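Local coordinates for histidine-containing Phosphotransfer Protein type 1, MtHPt1 (Medicago truncatula, PDB 3US6), which probably relays phosphoryl groups from cytokinin sensor histidine kinases to response regulators, acting as a mediator of the plant cytokinin phosphorelay, at residues A[41-44]-A[45-49]; A[106-109]-A[110-113]; A[3-6]-A[7-10]; A[79-82]-A[83-86]. All coordinates share one frame; numbering follows the deposited sequence.

Interaction 1: residues A[41-44]-A[45-49]; sequences FVFE and VVSLF
Phe41 and Val45, one helical turn apart, meet through a methyl group laid on an aromatic face. Val45 CG2 sits 3.7 Å from the centroid of the Phe41 ring and 25° off the ring normal, which meets the geometry of a CH-pi contact; its closest ring atom is Phe41 CE1, at 3.4 Å. With Phe41 CG anti to the backbone N (chi1 174°), the ring stands beside its own carbonyl and leans forward along the helix to the next turn.

The other ring, Phe43, meets a hydroxyl rather than a methyl. In the conformer described, Ser47 OG lies over one face of the ring, toward the rim, 3.6 Å from Phe43 CE2, and donates to Phe43 O at 3.1 Å; a second conformer makes both contacts provisional. Ser47 N reaches the same carbonyl oxygen at 2.9 Å.

Val42 and Val46 make a looser pair on the buried side, Val42 CG1 to Val46 CG2 being 4.2 Å, alongside the backbone bond from Val46 N to Val42 O, which is nearly straight (175°). Farther out, Leu30 of helix 25-32 touches both Val42 and Val45, and Leu130 of helix 109-142 touches Val46. Regular i to i+4 bonding, with valines packed on two neighbouring helices, marks these residues as the N-terminal turns of helix 41-64 in a helical bundle.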
ATOM      1  N   PHE A  41      11.677 -11.460   1.975  1.00 14.97           N
ATOM      2  CA  PHE A  41      11.645 -10.199   2.679  1.00 15.69           C
ATOM      3  C   PHE A  41      10.486  -9.266   2.230  1.00 14.82           C
ATOM      4  O   PHE A  41       9.818  -8.661   3.062  1.00 16.68           O
ATOM      5  CB  PHE A  41      12.999  -9.490   2.465  1.00 17.16           C
ATOM      6  CG  PHE A  41      13.060  -8.091   3.035  1.00 15.07           C
ATOM      7  CD1 PHE A  41      12.972  -7.863   4.440  1.00 14.14           C
ATOM      8  CD2 PHE A  41      13.188  -7.036   2.199  1.00 16.37           C
ATOM      9  CE1 PHE A  41      13.023  -6.547   4.882  1.00 12.39           C
ATOM     10  CE2 PHE A  41      13.203  -5.700   2.704  1.00 18.26           C
ATOM     11  CZ  PHE A  41      13.138  -5.527   4.030  1.00 14.90           C
ATOM     12  N   VAL A  42      10.283  -9.091   0.938  1.00 14.00           N
ATOM     13  CA  VAL A  42       9.241  -8.183   0.459  1.00 13.09           C
ATOM     14  C   VAL A  42       7.855  -8.650   0.905  1.00 14.71           C
ATOM     15  O   VAL A  42       7.085  -7.869   1.402  1.00 13.57           O
ATOM     16  CB  VAL A  42       9.349  -7.949  -1.082  1.00 16.34           C
ATOM     17  CG1 VAL A  42       8.167  -7.135  -1.598  1.00 18.36           C
ATOM     18  CG2 VAL A  42      10.641  -7.314  -1.481  1.00 18.89           C
ATOM     19  N   PHE A  43       7.602  -9.928   0.723  1.00 17.03           N
ATOM     20  CA  PHE A  43       6.353 -10.519   1.207  1.00 17.49           C
ATOM     21  C   PHE A  43       6.136 -10.199   2.702  1.00 16.30           C
ATOM     22  O   PHE A  43       5.056  -9.827   3.168  1.00 17.30           O
ATOM     23  CB  PHE A  43       6.358 -12.025   0.988  1.00 20.08           C
ATOM     24  CG  PHE A  43       5.148 -12.693   1.520  1.00 25.58           C
ATOM     25  CD1 PHE A  43       4.058 -12.921   0.708  1.00 35.44           C
ATOM     26  CD2 PHE A  43       5.084 -13.100   2.837  1.00 29.30           C
ATOM     27  CE1 PHE A  43       2.936 -13.556   1.206  1.00 37.32           C
ATOM     28  CE2 PHE A  43       3.966 -13.705   3.336  1.00 34.03           C
ATOM     29  CZ  PHE A  43       2.879 -13.927   2.501  1.00 29.10           C
ATOM     30  N   GLU A  44       7.186 -10.401   3.501  1.00 14.29           N
ATOM     31  CA  GLU A  44       7.059 -10.203   4.937  1.00 13.89           C
ATOM     32  C   GLU A  44       6.743  -8.750   5.292  1.00 14.30           C
ATOM     33  O   GLU A  44       5.938  -8.462   6.176  1.00 17.36           O
ATOM     34  CB  GLU A  44       8.326 -10.687   5.654  1.00 20.76           C
ATOM     35  CG  GLU A  44       8.495 -12.162   5.400  1.00 22.65           C
ATOM     36  CD  GLU A  44       9.847 -12.703   5.850  1.00 34.72           C
ATOM     37  OE1 GLU A  44      10.713 -11.874   6.230  1.00 31.92           O
ATOM     38  OE2 GLU A  44      10.016 -13.954   5.822  1.00 37.51           O
ATOM     39  N   VAL A  45       7.407  -7.823   4.594  1.00 12.28           N
ATOM     40  CA  VAL A  45       7.240  -6.423   4.878  1.00 12.72           C
ATOM     41  C   VAL A  45       5.827  -5.997   4.456  1.00 12.53           C
ATOM     42  O   VAL A  45       5.175  -5.305   5.196  1.00 13.34           O
ATOM     43  CB  VAL A  45       8.282  -5.568   4.125  1.00 12.83           C
ATOM     44  CG1 VAL A  45       7.955  -4.063   4.220  1.00 16.47           C
ATOM     45  CG2 VAL A  45       9.689  -5.795   4.695  1.00 14.84           C
ATOM     46  N   VAL A  46       5.398  -6.407   3.268  1.00 12.82           N
ATOM     47  CA  VAL A  46       4.014  -6.108   2.805  1.00 15.04           C
ATOM     48  C   VAL A  46       2.978  -6.668   3.816  1.00 13.05           C
ATOM     49  O   VAL A  46       1.996  -5.962   4.127  1.00 14.36           O
ATOM     50  CB  VAL A  46       3.830  -6.630   1.371  1.00 18.69           C
ATOM     51  CG1 VAL A  46       2.408  -6.593   0.953  1.00 23.56           C
ATOM     52  CG2 VAL A  46       4.715  -5.748   0.387  1.00 17.74           C
ATOM     53  N   SER A  47       3.232  -7.887   4.303  1.00 13.50           N
ATOM     54  CA  SER A  47       2.342  -8.502   5.302  0.61 13.62           C
ATOM     55  C   SER A  47       2.235  -7.705   6.564  1.00 15.19           C
ATOM     56  O   SER A  47       1.133  -7.506   7.098  1.00 16.82           O
ATOM     57  CB  SER A  47       2.773  -9.915   5.628  0.61 17.53           C
ATOM     58  OG  SER A  47       2.411 -10.728   4.554  0.61 20.39           O
ATOM     59  N   LEU A  48       3.371  -7.188   7.052  1.00 14.47           N
ATOM     60  CA  LEU A  48       3.322  -6.355   8.237  1.00 15.75           C
ATOM     61  C   LEU A  48       2.474  -5.080   8.002  1.00 15.32           C
ATOM     62  O   LEU A  48       1.758  -4.640   8.881  1.00 17.73           O
ATOM     63  CB  LEU A  48       4.743  -5.924   8.671  1.00 16.09           C
ATOM     64  CG  LEU A  48       5.617  -6.988   9.267  1.00 17.75           C
ATOM     65  CD1 LEU A  48       7.051  -6.451   9.248  1.00 16.89           C
ATOM     66  CD2 LEU A  48       5.128  -7.312  10.707  1.00 18.16           C
ATOM     67  N   PHE A  49       2.666  -4.465   6.844  1.00 14.18           N
ATOM     68  CA  PHE A  49       1.897  -3.299   6.422  1.00 13.63           C
ATOM     69  C   PHE A  49       0.400  -3.655   6.394  1.00 14.58           C
ATOM     70  O   PHE A  49      -0.407  -2.842   6.899  1.00 16.69           O
ATOM     71  CB  PHE A  49       2.386  -2.837   5.057  1.00 13.10           C
ATOM     72  CG  PHE A  49       1.560  -1.736   4.442  1.00 14.27           C
ATOM     73  CD1 PHE A  49       1.609  -0.469   4.999  1.00 19.35           C
ATOM     74  CD2 PHE A  49       0.780  -1.948   3.341  1.00 14.66           C
ATOM     75  CE1 PHE A  49       0.861   0.571   4.458  1.00 19.12           C
ATOM     76  CE2 PHE A  49       0.009  -0.907   2.829  1.00 16.26           C
ATOM     77  CZ  PHE A  49       0.118   0.360   3.359  1.00 16.33           C
TER

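Interaction 2: residues A[106-109]-A[110-113]; sequences EQNI and DACR
Asn108 caps the helix whose first turn contains Ala111, and it serves both ends of the junction: its N closes the Schellman motif of helix 91-106 on Phe103 O, and its side chain is the N-cap of helix 109-142. In the Schellman motif Gln107, with positive phi (64°), is the C-prime residue, so one helix ends and the next begins within a few residues.

The polar contacts are led by the capping bond. Ala111 N donates to Asn108 OD1 at 2.9 Å, approaching well above the amide plane rather than along a lone pair. Backbone bonding starts at the same residue, with Cys112 N to Asn108 O at 2.9 Å, followed by Arg113 N to Ile109 O at 2.9 Å.

The Ala111 methyl packs against the capping amide, CB 3.3 Å from Asn108 CG. Around the junction, Phe103 of helix 91-106 touches Ala111 and Cys112, and Phe71 of helix 71-88 touches Ile109 and Cys112.

The last contact joins an alkyl group to a flat cation. Ile109 and Arg113 run side by side, and Arg113 NE is hydrogen-bonded to Val64 O, which helps fix the guanidinium. Ile109 CG2, anti to the backbone N, lies over the centre of that group, 3.4 Å from Arg113 CZ.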
ATOM      1  N   GLU A 106      -7.844  21.673   8.293  1.00 19.90           N
ATOM      2  CA  GLU A 106      -8.931  22.613   8.028  1.00 19.00           C
ATOM      3  C   GLU A 106     -10.142  22.303   8.902  1.00 21.65           C
ATOM      4  O   GLU A 106     -11.049  23.123   9.044  1.00 21.86           O
ATOM      5  CB  GLU A 106      -9.329  22.564   6.551  1.00 28.27           C
ATOM      6  CG  GLU A 106      -8.282  23.133   5.608  1.00 68.41           C
ATOM      7  CD  GLU A 106      -7.888  24.553   5.962  1.00 96.45           C
ATOM      8  OE1 GLU A 106      -8.759  25.446   5.899  1.00102.43           O
ATOM      9  OE2 GLU A 106      -6.707  24.776   6.304  1.00100.80           O
ATOM     10  N   GLN A 107     -10.143  21.111   9.489  1.00 18.96           N
ATOM     11  CA  GLN A 107     -11.203  20.680  10.398  1.00 15.75           C
ATOM     12  C   GLN A 107     -12.573  20.565   9.708  1.00 16.62           C
ATOM     13  O   GLN A 107     -13.603  20.943  10.238  1.00 17.43           O
ATOM     14  CB  GLN A 107     -11.208  21.505  11.671  1.00 19.37           C
ATOM     15  CG  GLN A 107      -9.860  21.386  12.335  1.00 25.91           C
ATOM     16  CD  GLN A 107      -9.836  22.087  13.683  1.00 32.53           C
ATOM     17  OE1 GLN A 107     -10.830  22.596  14.130  1.00 31.29           O
ATOM     18  NE2 GLN A 107      -8.687  22.086  14.330  1.00 33.14           N
ATOM     19  N   ASN A 108     -12.537  19.973   8.528  1.00 16.84           N
ATOM     20  CA  ASN A 108     -13.664  19.840   7.643  1.00 17.19           C
ATOM     21  C   ASN A 108     -14.180  18.415   7.787  1.00 13.15           C
ATOM     22  O   ASN A 108     -13.598  17.513   7.252  1.00 15.94           O
ATOM     23  CB  ASN A 108     -13.181  20.118   6.212  1.00 18.30           C
ATOM     24  CG  ASN A 108     -14.269  20.059   5.175  1.00 22.23           C
ATOM     25  OD1 ASN A 108     -15.243  19.376   5.310  1.00 18.62           O
ATOM     26  ND2 ASN A 108     -14.051  20.763   4.095  1.00 36.95           N
ATOM     27  N   ILE A 109     -15.247  18.237   8.545  1.00 12.33           N
ATOM     28  CA  ILE A 109     -15.736  16.869   8.816  1.00 13.08           C
ATOM     29  C   ILE A 109     -16.044  16.107   7.560  1.00 12.49           C
ATOM     30  O   ILE A 109     -15.587  14.981   7.358  1.00 12.67           O
ATOM     31  CB  ILE A 109     -16.983  16.931   9.757  1.00 17.05           C
ATOM     32  CG1 ILE A 109     -16.508  17.348  11.152  1.00 20.27           C
ATOM     33  CG2 ILE A 109     -17.770  15.661   9.702  1.00 17.07           C
ATOM     34  CD1 ILE A 109     -17.466  17.174  12.252  1.00 27.71           C
ATOM     35  N   ASP A 110     -16.860  16.694   6.670  1.00 12.70           N
ATOM     36  CA  ASP A 110     -17.244  15.966   5.500  1.00 12.34           C
ATOM     37  C   ASP A 110     -16.054  15.644   4.623  1.00 12.18           C
ATOM     38  O   ASP A 110     -16.001  14.553   4.068  1.00 12.27           O
ATOM     39  CB  ASP A 110     -18.269  16.766   4.674  1.00 12.03           C
ATOM     40  CG  ASP A 110     -19.659  16.799   5.301  1.00 14.33           C
ATOM     41  OD1 ASP A 110     -19.930  16.045   6.254  1.00 12.15           O
ATOM     42  OD2 ASP A 110     -20.481  17.633   4.850  1.00 15.71           O
ATOM     43  N   ALA A 111     -15.128  16.575   4.449  1.00 13.58           N
ATOM     44  CA  ALA A 111     -13.989  16.261   3.620  1.00 12.87           C
ATOM     45  C   ALA A 111     -13.105  15.176   4.260  1.00 14.83           C
ATOM     46  O   ALA A 111     -12.540  14.332   3.587  1.00 14.63           O
ATOM     47  CB  ALA A 111     -13.119  17.507   3.415  1.00 16.20           C
ATOM     48  N   CYS A 112     -12.969  15.194   5.575  1.00 12.58           N
ATOM     49  CA  CYS A 112     -12.295  14.076   6.239  1.00 15.98           C
ATOM     50  C   CYS A 112     -12.964  12.741   5.980  1.00 15.04           C
ATOM     51  O   CYS A 112     -12.268  11.750   5.734  1.00 12.93           O
ATOM     52  CB  CYS A 112     -12.193  14.280   7.733  1.00 11.36           C
ATOM     53  SG  CYS A 112     -10.944  15.525   8.182  1.00 16.52           S
ATOM     54  N   ARG A 113     -14.306  12.714   6.014  1.00 11.13           N
ATOM     55  CA  ARG A 113     -14.997  11.466   5.782  1.00 11.12           C
ATOM     56  C   ARG A 113     -14.772  10.949   4.345  1.00 15.23           C
ATOM     57  O   ARG A 113     -14.489   9.779   4.114  1.00 13.35           O
ATOM     58  CB  ARG A 113     -16.474  11.625   6.087  1.00 11.34           C
ATOM     59  CG  ARG A 113     -16.673  11.727   7.576  1.00 12.82           C
ATOM     60  CD  ARG A 113     -18.124  12.031   7.905  1.00 11.41           C
ATOM     61  NE  ARG A 113     -18.305  12.195   9.335  1.00 11.28           N
ATOM     62  CZ  ARG A 113     -19.388  12.694   9.907  1.00 11.73           C
ATOM     63  NH1 ARG A 113     -20.455  13.017   9.195  1.00 10.68           N
ATOM     64  NH2 ARG A 113     -19.448  12.856  11.200  1.00 12.14           N
TER

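Interaction 3: residues A[3-6]-A[7-10]; sequences VGQM and RRQW
Gln5 turns its CG anti to the backbone N and then bends at chi2 (49°), while Arg8 bends at chi3 (-67°); together these torsions bring the amide oxygen to the guanidinium edge. Arg8 NH2 donates to Gln5 OE1 at 2.8 Å, and Arg8 NE adds a weak bond to the same oxygen at 3.4 Å. The oxygen lies in the guanidinium plane, whereas NH2 stands above the amide plane, the two flat groups being inclined by 73°.

The folded arginine also lies back over its own helix. One guanidinium face covers the backbone of the preceding turn, with Gln5 CA 3.4 Å from Arg8 NH2. Gly4 O lies under the same face; it is not hydrogen-bonded to NH1, but accepts from Arg8 N at 3.0 Å and from a water whose O is 2.9 Å from Gly4 O. That water is in turn weakly bonded to Arg7 NH1, linking the carbonyl to a second arginine. Gln5 has another neighbour in Gln9, whose CG is 3.6 Å from Gln5 NE2.

The stronger polar partner of Arg7 lies elsewhere: its NE donates to Ser146 O near the chain's C-terminal end, while its CD packs on Val3 CG1 at 3.7 Å. On the bundle side, Met6 touches Gln139 and Ile140 of helix 109-142, and Trp10 packs on Leu133 and Leu136 while its NE1 bonds to Glu137. Polar residues bridging along one side and hydrophobic ones packing on the other mark the amphipathic N-terminal helix 3-19, laid against the long helix 109-142.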
ATOM      1  N   VAL A   3       6.744 -20.761 -17.699  1.00 25.85           N
ATOM      2  CA  VAL A   3       7.545 -19.833 -16.916  1.00 20.80           C
ATOM      3  C   VAL A   3       7.852 -18.563 -17.691  1.00 19.96           C
ATOM      4  O   VAL A   3       7.785 -17.473 -17.133  1.00 19.06           O
ATOM      5  CB  VAL A   3       8.867 -20.508 -16.435  1.00 41.36           C
ATOM      6  CG1 VAL A   3      10.016 -19.501 -16.299  1.00 43.00           C
ATOM      7  CG2 VAL A   3       8.628 -21.193 -15.133  1.00 52.94           C
ATOM      8  N   GLY A   4       8.210 -18.682 -18.972  1.00 24.09           N
ATOM      9  CA  GLY A   4       8.517 -17.488 -19.756  1.00 25.07           C
ATOM     10  C   GLY A   4       7.332 -16.547 -19.869  1.00 19.67           C
ATOM     11  O   GLY A   4       7.464 -15.308 -19.783  1.00 19.73           O
ATOM     12  N   GLN A   5       6.166 -17.146 -20.078  1.00 18.54           N
ATOM     13  CA  GLN A   5       4.914 -16.397 -20.112  1.00 21.39           C
ATOM     14  C   GLN A   5       4.635 -15.744 -18.779  1.00 19.29           C
ATOM     15  O   GLN A   5       4.179 -14.603 -18.743  1.00 16.65           O
ATOM     16  CB  GLN A   5       3.736 -17.304 -20.494  1.00 26.33           C
ATOM     17  CG  GLN A   5       2.442 -16.544 -20.798  1.00 47.77           C
ATOM     18  CD  GLN A   5       2.644 -15.369 -21.779  1.00 69.59           C
ATOM     19  OE1 GLN A   5       3.153 -15.547 -22.899  1.00 75.36           O
ATOM     20  NE2 GLN A   5       2.245 -14.160 -21.352  1.00 69.81           N
ATOM     21  N   MET A   6       4.810 -16.462 -17.689  1.00 16.79           N
ATOM     22  CA  MET A   6       4.549 -15.906 -16.383  1.00 15.27           C
ATOM     23  C   MET A   6       5.465 -14.738 -16.151  1.00 15.03           C
ATOM     24  O   MET A   6       5.081 -13.744 -15.527  1.00 15.25           O
ATOM     25  CB  MET A   6       4.740 -16.924 -15.265  1.00 14.92           C
ATOM     26  CG  MET A   6       3.613 -17.884 -15.193  1.00 16.49           C
ATOM     27  SD  MET A   6       3.560 -18.920 -13.718  1.00 27.05           S
ATOM     28  CE  MET A   6       4.903 -19.888 -14.106  1.00 24.80           C
ATOM     29  N   ARG A   7       6.720 -14.875 -16.529  1.00 14.56           N
ATOM     30  CA  ARG A   7       7.659 -13.751 -16.370  1.00 13.06           C
ATOM     31  C   ARG A   7       7.222 -12.516 -17.157  1.00 16.40           C
ATOM     32  O   ARG A   7       7.283 -11.412 -16.646  1.00 14.76           O
ATOM     33  CB  ARG A   7       9.076 -14.164 -16.729  1.00 18.45           C
ATOM     34  CG  ARG A   7       9.644 -15.167 -15.715  1.00 20.55           C
ATOM     35  CD  ARG A   7      10.900 -15.860 -16.180  1.00 39.67           C
ATOM     36  NE  ARG A   7      12.005 -15.011 -15.818  1.00 42.79           N
ATOM     37  CZ  ARG A   7      12.575 -14.168 -16.652  1.00 35.37           C
ATOM     38  NH1 ARG A   7      12.167 -14.097 -17.917  1.00 45.83           N
ATOM     39  NH2 ARG A   7      13.555 -13.420 -16.205  1.00 37.44           N
ATOM     40  N   ARG A   8       6.789 -12.706 -18.379  1.00 15.36           N
ATOM     41  CA  ARG A   8       6.296 -11.567 -19.179  1.00 16.03           C
ATOM     42  C   ARG A   8       5.056 -10.942 -18.536  1.00 15.43           C
ATOM     43  O   ARG A   8       4.933  -9.705 -18.473  1.00 15.68           O
ATOM     44  CB  ARG A   8       6.001 -11.997 -20.615  1.00 17.33           C
ATOM     45  CG  ARG A   8       7.239 -12.334 -21.458  1.00 35.50           C
ATOM     46  CD  ARG A   8       6.873 -12.623 -22.957  1.00 48.70           C
ATOM     47  NE  ARG A   8       6.085 -13.846 -23.145  1.00 53.02           N
ATOM     48  CZ  ARG A   8       6.606 -15.067 -23.234  1.00 59.14           C
ATOM     49  NH1 ARG A   8       7.921 -15.235 -23.142  1.00 65.05           N
ATOM     50  NH2 ARG A   8       5.812 -16.123 -23.404  1.00 64.33           N
ATOM     51  N   GLN A   9       4.158 -11.752 -17.990  1.00 14.69           N
ATOM     52  CA  GLN A   9       3.000 -11.246 -17.285  1.00 14.86           C
ATOM     53  C   GLN A   9       3.358 -10.415 -16.069  1.00 15.98           C
ATOM     54  O   GLN A   9       2.727  -9.439 -15.811  1.00 16.41           O
ATOM     55  CB  GLN A   9       2.117 -12.393 -16.832  1.00 19.18           C
ATOM     56  CG  GLN A   9       1.515 -13.171 -17.944  1.00 19.45           C
ATOM     57  CD  GLN A   9       0.735 -14.364 -17.433  1.00 32.79           C
ATOM     58  OE1 GLN A   9       1.143 -15.052 -16.535  1.00 29.40           O
ATOM     59  NE2 GLN A   9      -0.386 -14.589 -18.017  1.00 47.92           N
ATOM     60  N   TRP A  10       4.373 -10.838 -15.349  1.00 12.37           N
ATOM     61  CA  TRP A  10       4.875 -10.095 -14.200  1.00 11.74           C
ATOM     62  C   TRP A  10       5.406  -8.750 -14.600  1.00 12.28           C
ATOM     63  O   TRP A  10       5.054  -7.739 -13.994  1.00 13.35           O
ATOM     64  CB  TRP A  10       5.997 -10.911 -13.472  1.00 13.81           C
ATOM     65  CG  TRP A  10       6.575 -10.278 -12.201  1.00 13.35           C
ATOM     66  CD1 TRP A  10       6.147 -10.460 -10.946  1.00 13.35           C
ATOM     67  CD2 TRP A  10       7.646  -9.298 -12.130  1.00 12.40           C
ATOM     68  NE1 TRP A  10       6.889  -9.679 -10.069  1.00 14.47           N
ATOM     69  CE2 TRP A  10       7.773  -8.930 -10.789  1.00 14.62           C
ATOM     70  CE3 TRP A  10       8.467  -8.687 -13.082  1.00 16.91           C
ATOM     71  CZ2 TRP A  10       8.751  -8.050 -10.354  1.00 17.24           C
ATOM     72  CZ3 TRP A  10       9.390  -7.785 -12.665  1.00 18.60           C
ATOM     73  CH2 TRP A  10       9.538  -7.475 -11.324  1.00 17.18           C
TER
HETATM   74  O   HOH W   1      10.165 -14.272 -20.057  1.00 44.43           O

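Interaction 4: residues A[79-82]-A[83-86]; sequences HQFK and GSSA
Phe81 O is approached by three donors from the following turn. Ser85 N makes the routine helical bond at 2.9 Å (166°), and Ser85 OG lies equally close, at 2.9 Å. Ser84 OG stands 3.2 Å from Phe81 O. Neither hydroxyl proton is settled on this carbonyl: Ser85 OG also has Lys82 O within reach at 3.2 Å, and Ser84 OG has Gln80 O nearby at 3.5 Å, so the second and third bonds are possible rather than fixed.

Both serines carry OG between their backbone N and carbonyl carbon (chi1 63° and 69°), which directs the hydroxyls back toward the carbonyls of the preceding turn. Ser84 OG has a further neighbour: it lies at the edge of the Phe81 ring, in its plane, 3.8 Å from Phe81 CD1. Beside them Ala86 CB approaches Lys82 O at 3.2 Å, and Gly83 N bonds to His79 O at 3.2 Å.

The buried Phe81 side chain touches Cys97 of helix 91-106 and Val119 and Tyr123 of helix 109-142. His79 lies on the exposed side, near Arg101, and is unmodified here; it is the predicted phosphohistidine. Lys82 and Gly83 follow it at i+3 and i+4, on the next turn of the same helix. From His79 to Ser85 the sequence reads HQFKGSS, the HxxKGSS signature around the phosphorylatable histidine of plant HPt proteins.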
ATOM      1  N   HIS A  79      -1.119  10.237   9.878  1.00 16.71           N
ATOM      2  CA  HIS A  79       0.308  10.510   9.699  1.00 16.49           C
ATOM      3  C   HIS A  79       1.126   9.203   9.798  1.00 16.34           C
ATOM      4  O   HIS A  79       2.024   8.926   9.021  1.00 17.20           O
ATOM      5  CB  HIS A  79       0.796  11.521  10.717  1.00 22.14           C
ATOM      6  CG  HIS A  79       2.225  11.915  10.525  1.00 28.95           C
ATOM      7  ND1 HIS A  79       3.192  11.699  11.478  1.00 45.31           N
ATOM      8  CD2 HIS A  79       2.852  12.491   9.471  1.00 38.84           C
ATOM      9  CE1 HIS A  79       4.353  12.137  11.026  1.00 42.57           C
ATOM     10  NE2 HIS A  79       4.168  12.641   9.820  1.00 35.10           N
ATOM     11  N   GLN A  80       0.760   8.363  10.760  1.00 15.93           N
ATOM     12  CA  GLN A  80       1.410   7.074  10.914  1.00 17.91           C
ATOM     13  C   GLN A  80       1.239   6.227   9.651  1.00 17.23           C
ATOM     14  O   GLN A  80       2.186   5.659   9.165  1.00 18.41           O
ATOM     15  CB  GLN A  80       0.886   6.336  12.148  1.00 22.88           C
ATOM     16  CG  GLN A  80       1.467   4.947  12.264  1.00 33.63           C
ATOM     17  CD  GLN A  80       0.952   4.227  13.487  1.00 48.32           C
ATOM     18  OE1 GLN A  80       0.894   4.803  14.571  1.00 49.73           O
ATOM     19  NE2 GLN A  80       0.551   2.969  13.314  1.00 52.87           N
ATOM     20  N   PHE A  81       0.013   6.206   9.109  1.00 16.26           N
ATOM     21  CA  PHE A  81      -0.279   5.449   7.871  1.00 13.37           C
ATOM     22  C   PHE A  81       0.402   6.034   6.661  1.00 15.36           C
ATOM     23  O   PHE A  81       0.807   5.285   5.771  1.00 15.29           O
ATOM     24  CB  PHE A  81      -1.801   5.525   7.677  1.00 16.30           C
ATOM     25  CG  PHE A  81      -2.396   4.539   6.662  1.00 16.39           C
ATOM     26  CD1 PHE A  81      -1.757   3.374   6.322  1.00 23.19           C
ATOM     27  CD2 PHE A  81      -3.604   4.753   6.149  1.00 21.64           C
ATOM     28  CE1 PHE A  81      -2.365   2.499   5.404  1.00 24.40           C
ATOM     29  CE2 PHE A  81      -4.185   3.847   5.270  1.00 24.90           C
ATOM     30  CZ  PHE A  81      -3.551   2.746   4.919  1.00 20.37           C
ATOM     31  N   LYS A  82       0.538   7.347   6.602  1.00 14.29           N
ATOM     32  CA  LYS A  82       1.327   7.956   5.554  1.00 15.16           C
ATOM     33  C   LYS A  82       2.755   7.377   5.503  1.00 16.34           C
ATOM     34  O   LYS A  82       3.272   7.036   4.426  1.00 17.13           O
ATOM     35  CB  LYS A  82       1.362   9.468   5.775  1.00 18.97           C
ATOM     36  CG  LYS A  82       1.997  10.245   4.635  1.00 21.41           C
ATOM     37  CD  LYS A  82       2.068  11.763   4.947  1.00 48.41           C
ATOM     38  CE  LYS A  82       3.158  12.446   4.123  1.00 56.01           C
ATOM     39  NZ  LYS A  82       4.499  11.874   4.467  1.00 65.94           N
ATOM     40  N   GLY A  83       3.390   7.276   6.663  1.00 14.84           N
ATOM     41  CA  GLY A  83       4.745   6.839   6.781  1.00 16.64           C
ATOM     42  C   GLY A  83       4.923   5.389   6.402  1.00 15.69           C
ATOM     43  O   GLY A  83       5.872   4.990   5.740  1.00 14.95           O
ATOM     44  N   SER A  84       4.000   4.578   6.873  1.00 13.46           N
ATOM     45  CA  SER A  84       4.109   3.149   6.638  1.00 14.29           C
ATOM     46  C   SER A  84       3.827   2.852   5.156  1.00 14.46           C
ATOM     47  O   SER A  84       4.557   2.079   4.541  1.00 14.11           O
ATOM     48  CB  SER A  84       3.182   2.374   7.575  1.00 13.96           C
ATOM     49  OG  SER A  84       1.877   2.711   7.299  1.00 20.57           O
ATOM     50  N   SER A  85       2.778   3.469   4.594  1.00 13.21           N
ATOM     51  CA  SER A  85       2.536   3.282   3.199  1.00 12.00           C
ATOM     52  C   SER A  85       3.647   3.809   2.306  1.00 12.66           C
ATOM     53  O   SER A  85       4.048   3.130   1.356  1.00 14.75           O
ATOM     54  CB  SER A  85       1.155   3.882   2.840  1.00 15.58           C
ATOM     55  OG  SER A  85       1.146   5.257   2.930  1.00 15.17           O
ATOM     56  N   ALA A  86       4.212   4.957   2.636  1.00 14.70           N
ATOM     57  CA  ALA A  86       5.307   5.505   1.877  1.00 13.20           C
ATOM     58  C   ALA A  86       6.443   4.508   1.880  1.00 16.34           C
ATOM     59  O   ALA A  86       7.128   4.363   0.874  1.00 16.42           O
ATOM     60  CB  ALA A  86       5.807   6.781   2.455  1.00 14.45           C
TER

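In the fold
Interactions 1 and 4 lie nearest the middle of the chain and alone touch each other: Phe49 CE1 comes within 3.4 Å of Ser85 CA, so helices 41-64 and 71-88 pack directly. Interactions 2 and 3 sit on opposite sides of the chain's centre, their own centres about 45 Å apart, yet both involve helix 109-142, interaction 2 at its start and interaction 3 through packing of helix 3-19 on its later part. Each contact mixes buried and exposed residues. Chemistry changes with place: aromatic faces and hydroxyl-carbonyl contacts near the middle, a helix cap at interaction 2, and arginine-glutamine and water-mediated bonds at interaction 3.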